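Local coordinates for protein urocanate hydratase (Paenibacillus sp. Soil724D2, PDB 7NED) that probably hydrates thiourocanate in bacterial ergothioneine catabolism, as a urocanase-family lyase that carries a tightly held NAD+ cofactor, at residues S267-E272 / E283-D288. Numbering follows the deposited sequence.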
loop_
_atom_site.group_PDB
_atom_site.type_symbol
_atom_site.label_atom_id
_atom_site.label_comp_id
_atom_site.label_asym_id
_atom_site.label_seq_id
_atom_site.Cartn_x
_atom_site.Cartn_y
_atom_site.Cartn_z
ATOM N N SER A 267 8.478 -34.161 -7.664
ATOM C CA SER A 267 9.059 -35.370 -8.231
ATOM C C SER A 267 7.972 -36.425 -8.368
ATOM O O SER A 267 7.115 -36.565 -7.491
ATOM C CB SER A 267 10.191 -35.901 -7.345
ATOM O OG SER A 267 10.763 -37.057 -7.944
ATOM N N GLY A 268 7.974 -37.139 -9.492
ATOM C CA GLY A 268 7.052 -38.237 -9.651
ATOM C C GLY A 268 5.712 -37.885 -10.247
ATOM O O GLY A 268 4.928 -38.798 -10.538
ATOM N N TYR A 269 5.428 -36.606 -10.449
ATOM C CA TYR A 269 4.230 -36.155 -11.143
ATOM C C TYR A 269 4.550 -35.897 -12.603
ATOM O O TYR A 269 5.639 -35.421 -12.935
ATOM C CB TYR A 269 3.696 -34.858 -10.540
ATOM C CG TYR A 269 3.054 -34.950 -9.188
ATOM C CD1 TYR A 269 1.720 -34.598 -9.010
ATOM C CD2 TYR A 269 3.799 -35.290 -8.069
ATOM C CE1 TYR A 269 1.132 -34.632 -7.760
ATOM C CE2 TYR A 269 3.220 -35.324 -6.816
ATOM C CZ TYR A 269 1.879 -34.988 -6.664
ATOM O OH TYR A 269 1.299 -35.027 -5.403
ATOM N N ARG A 270 3.606 -36.198 -13.483
ATOM C CA ARG A 270 3.703 -35.776 -14.872
ATOM C C ARG A 270 2.915 -34.483 -15.048
ATOM O O ARG A 270 1.889 -34.270 -14.387
ATOM C CB ARG A 270 3.195 -36.867 -15.822
ATOM C CG ARG A 270 4.155 -38.045 -15.989
ATOM C CD ARG A 270 3.974 -38.709 -17.362
ATOM N NE ARG A 270 2.567 -38.697 -17.764
ATOM C CZ ARG A 270 2.137 -38.583 -19.018
ATOM N NH1 ARG A 270 3.008 -38.501 -20.020
ATOM N NH2 ARG A 270 0.831 -38.568 -19.269
ATOM N N VAL A 271 3.419 -33.597 -15.909
ATOM C CA VAL A 271 2.726 -32.324 -16.090
ATOM C C VAL A 271 1.286 -32.582 -16.484
ATOM O O VAL A 271 0.376 -31.825 -16.116
ATOM C CB VAL A 271 3.445 -31.457 -17.139
ATOM C CG1 VAL A 271 4.861 -31.172 -16.694
ATOM C CG2 VAL A 271 3.447 -32.178 -18.485
ATOM N N GLU A 272 1.006 -33.702 -17.133
ATOM C CA GLU A 272 -0.296 -33.965 -17.669
ATOM C C GLU A 272 -1.327 -34.213 -16.619
ATOM O O GLU A 272 -2.484 -34.133 -16.866
ATOM N N GLU A 283 -4.138 -30.215 -1.600
ATOM C CA GLU A 283 -3.304 -30.189 -0.403
ATOM C C GLU A 283 -2.131 -31.152 -0.527
ATOM O O GLU A 283 -0.997 -30.809 -0.182
ATOM C CB GLU A 283 -4.139 -30.512 0.832
ATOM N N GLN A 284 -2.381 -32.374 -0.997
ATOM C CA GLN A 284 -1.275 -33.308 -1.162
ATOM C C GLN A 284 -0.274 -32.802 -2.201
ATOM O O GLN A 284 0.938 -32.937 -2.013
ATOM C CB GLN A 284 -1.792 -34.693 -1.553
ATOM C CG GLN A 284 -0.668 -35.754 -1.629
ATOM C CD GLN A 284 0.046 -35.906 -0.288
ATOM O OE1 GLN A 284 -0.595 -36.060 0.759
ATOM N NE2 GLN A 284 1.379 -35.870 -0.314
ATOM N N LEU A 285 -0.773 -32.237 -3.311
ATOM C CA LEU A 285 0.100 -31.659 -4.329
ATOM C C LEU A 285 1.033 -30.618 -3.719
ATOM O O LEU A 285 2.244 -30.636 -3.978
ATOM C CB LEU A 285 -0.734 -31.060 -5.463
ATOM C CG LEU A 285 -0.055 -30.157 -6.497
ATOM C CD1 LEU A 285 0.928 -30.931 -7.390
ATOM C CD2 LEU A 285 -1.122 -29.413 -7.334
ATOM N N GLN A 286 0.501 -29.713 -2.881
ATOM C CA GLN A 286 1.382 -28.727 -2.249
ATOM C C GLN A 286 2.421 -29.390 -1.367
ATOM O O GLN A 286 3.579 -28.971 -1.355
ATOM C CB GLN A 286 0.650 -27.703 -1.371
ATOM C CG GLN A 286 -0.287 -26.724 -1.993
ATOM C CD GLN A 286 -0.748 -25.709 -0.927
ATOM O OE1 GLN A 286 -0.088 -24.681 -0.698
ATOM N NE2 GLN A 286 -1.789 -26.064 -0.198
ATOM N N ARG A 287 2.005 -30.353 -0.537
ATOM C CA ARG A 287 2.976 -31.046 0.308
ATOM C C ARG A 287 4.035 -31.709 -0.555
ATOM O O ARG A 287 5.218 -31.685 -0.219
ATOM C CB ARG A 287 2.298 -32.097 1.196
ATOM C CG ARG A 287 1.796 -31.528 2.533
ATOM C CD ARG A 287 1.111 -32.578 3.414
ATOM N NE ARG A 287 0.008 -33.204 2.699
ATOM C CZ ARG A 287 -1.263 -32.820 2.802
ATOM N NH1 ARG A 287 -1.592 -31.808 3.605
ATOM N NH2 ARG A 287 -2.204 -33.441 2.088
ATOM N N ASP A 288 3.616 -32.341 -1.644
ATOM C CA ASP A 288 4.584 -33.009 -2.510
ATOM C C ASP A 288 5.526 -32.004 -3.162
ATOM O O ASP A 288 6.719 -32.287 -3.341
ATOM C CB ASP A 288 3.857 -33.837 -3.572
ATOM C CG ASP A 288 3.158 -35.072 -2.987
ATOM O OD1 ASP A 288 3.547 -35.491 -1.870
ATOM O OD2 ASP A 288 2.243 -35.618 -3.650
#
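Tyr269, on the irregular segment 267-272, faces Leu285 and Asp288 on the helical segment 283-288 at a backbone separation of 9.1 Å between the CA atoms of Tyr269 and Leu285, and one aromatic side chain spans most of that gap. Inside the helix, Asp288 N donates to Gln284 O in the regular i to i-4 pattern, which puts Gln284 one turn before Asp288, the residue of this pair that meets the tyrosine. With CG anti to its own carbonyl carbon (chi1 -72°), Tyr269 sends its ring toward the helix. The CE1 side of the ring packs obliquely on a leucine methyl, CE1 of Tyr269 lying 3.7 Å from CD1 of Leu285. Both segments belong to the Rossmann-like domain of urocanase: the loop follows strand 250-251, the helix is the long 282-305, and helix 274-280 in between supplies Leu274, which touches both Tyr269 and Leu285. The tyrosine side chain is about 9 Å from the bound NAD. On the CE2 side of the ring, CE2 of Tyr269 comes to 3.6 Å from CB of Asp288, whose carboxylate plane is, as modelled, turned 63° from the ring; the modelled approach of hydroxyl and carboxylate is implausibly close and its nature doubtful. The carboxylate has a clearer partner one turn back, where NE2 of Gln284 donates to OD1 of Asp288 at 2.7 Å, reaching it from above the carboxylate plane.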